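Local structure of ABC transporter substrate-binding protein (Rhizobium radiobacter, 6TFX) at residues R74-W79 and Y83-A88. The protein binds the opine mannopinic acid as the solute-binding protein of an ABC transporter, and so probably delivers mannityl-opines for import into the bacterium. Sequence-based numbering, arbitrary orientation.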
# COMPACT_ATOMS: atom_id res chain seq x y z
N ARG A 74 8.03 5.31 26.09
CA ARG A 74 7.88 4.30 27.11
C ARG A 74 9.28 3.85 27.55
O ARG A 74 10.14 3.61 26.69
CB ARG A 74 7.17 3.11 26.53
CG ARG A 74 5.82 2.93 27.05
CD ARG A 74 5.27 1.69 26.41
NE ARG A 74 4.20 2.03 25.49
CZ ARG A 74 2.94 2.23 25.85
NH1 ARG A 74 2.59 2.16 27.14
NH2 ARG A 74 2.01 2.50 24.94
N PRO A 75 9.66 3.74 28.86
CA PRO A 75 11.10 3.52 29.25
C PRO A 75 11.95 2.26 28.83
O PRO A 75 13.11 2.42 28.46
CB PRO A 75 11.05 3.55 30.79
CG PRO A 75 9.59 3.40 31.16
CD PRO A 75 8.85 4.07 30.05
N ASP A 76 11.45 1.04 29.08
CA ASP A 76 11.86 -0.35 28.94
C ASP A 76 11.24 -1.11 27.75
O ASP A 76 10.94 -2.30 27.88
CB ASP A 76 11.57 -1.10 30.27
CG ASP A 76 12.21 -0.47 31.50
OD1 ASP A 76 13.42 -0.12 31.43
OD2 ASP A 76 11.51 -0.32 32.53
N VAL A 77 11.09 -0.45 26.57
CA VAL A 77 10.67 -1.14 25.35
C VAL A 77 11.98 -1.69 24.83
O VAL A 77 12.94 -0.93 24.66
CB VAL A 77 9.99 -0.25 24.29
CG1 VAL A 77 9.75 -1.02 22.99
CG2 VAL A 77 8.68 0.33 24.82
N LYS A 78 12.05 -3.00 24.63
CA LYS A 78 13.29 -3.64 24.19
C LYS A 78 13.29 -3.96 22.71
O LYS A 78 12.29 -4.48 22.17
CB LYS A 78 13.51 -4.96 24.95
CG LYS A 78 13.33 -4.90 26.47
CD LYS A 78 14.52 -4.32 27.20
CE LYS A 78 14.23 -4.25 28.67
NZ LYS A 78 15.27 -3.49 29.40
N TRP A 79 14.44 -3.77 22.06
CA TRP A 79 14.61 -4.21 20.69
C TRP A 79 14.68 -5.73 20.71
O TRP A 79 15.10 -6.32 21.70
CB TRP A 79 15.94 -3.69 20.12
CG TRP A 79 15.93 -2.23 19.80
CD1 TRP A 79 16.70 -1.26 20.36
CD2 TRP A 79 15.15 -1.59 18.77
NE1 TRP A 79 16.46 -0.04 19.74
CE2 TRP A 79 15.48 -0.22 18.78
CE3 TRP A 79 14.17 -2.04 17.86
CZ2 TRP A 79 14.86 0.72 17.93
CZ3 TRP A 79 13.57 -1.13 17.00
CH2 TRP A 79 13.93 0.23 17.03
N TYR A 83 19.43 -5.96 21.25
CA TYR A 83 19.93 -4.61 20.96
C TYR A 83 19.64 -3.60 22.08
O TYR A 83 20.10 -2.46 21.99
CB TYR A 83 19.43 -4.11 19.60
CG TYR A 83 20.25 -4.69 18.47
CD1 TYR A 83 21.42 -4.07 18.04
CD2 TYR A 83 19.86 -5.86 17.83
CE1 TYR A 83 22.19 -4.61 17.01
CE2 TYR A 83 20.62 -6.41 16.80
CZ TYR A 83 21.79 -5.79 16.41
OH TYR A 83 22.53 -6.29 15.35
N GLY A 84 18.93 -4.03 23.12
CA GLY A 84 18.65 -3.23 24.31
C GLY A 84 17.43 -2.34 24.23
O GLY A 84 16.53 -2.57 23.42
N ASN A 85 17.39 -1.32 25.10
CA ASN A 85 16.26 -0.39 25.18
C ASN A 85 16.14 0.51 23.96
O ASN A 85 17.14 0.99 23.44
CB ASN A 85 16.37 0.49 26.44
CG ASN A 85 16.14 -0.22 27.75
OD1 ASN A 85 15.41 -1.21 27.82
ND2 ASN A 85 16.74 0.28 28.81
N VAL A 86 14.91 0.75 23.52
CA VAL A 86 14.66 1.69 22.42
C VAL A 86 14.83 3.10 23.01
O VAL A 86 14.21 3.42 24.05
CB VAL A 86 13.23 1.50 21.87
CG1 VAL A 86 12.97 2.48 20.72
CG2 VAL A 86 13.02 0.06 21.41
N THR A 87 15.61 3.95 22.35
CA THR A 87 15.86 5.30 22.86
C THR A 87 15.43 6.36 21.87
O THR A 87 15.23 6.08 20.68
CB THR A 87 17.37 5.52 23.13
OG1 THR A 87 18.07 5.52 21.87
CG2 THR A 87 17.96 4.49 24.10
N ALA A 88 15.40 7.61 22.35
CA ALA A 88 15.12 8.77 21.49
C ALA A 88 16.14 8.84 20.33
O ALA A 88 15.75 9.22 19.22
CB ALA A 88 15.18 10.04 22.32
O HOH W 1 12.27 2.24 25.66
O HOH W 2 17.10 -6.27 23.59
O HOH W 3 18.79 1.50 21.49
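Val86 lays its CG2 methyl over one face of the Trp79 indole. This is a CH-pi contact, with CG2 3.7 Å from the centroid of the five-membered ring and 12° off its normal. CG1, anti to the backbone N (chi1 -180°), reaches Trp79 CZ2. Val86 CG2 also meets Val77 CG1 at 3.8 Å, so it is shared by both apolar neighbours. Trp79 NE1 is hydrogen-bonded to Asp90 OD2 of helix 88-98; a water at the ring edge, which donates to Asn85 O, accepts a weak bond from it. Lys78 and Asn85 run side by side in the same direction. Lys78 bends at chi2 (-79°) and its NZ donates to Asn85 OD1 at 2.8 Å, from somewhat out of the carbonyl plane. Two nearly straight backbone bonds, Val86 N to Val77 O and Trp79 N to Gly84 O, both 2.8 Å, flank this pair. A second water bridges Arg74 O, Val77 N and Val86 O. The single antiparallel bridge, with Lys78 and Asn85 as its non-hydrogen-bonded pair, ties together two parts of the loop joining strand 68-73 to helix 88-98, away from the ligand pocket and metal site. Val77, Trp79 and Val86 form a buried apolar cluster, while the Lys78–Asn85 bond joins partly exposed residues.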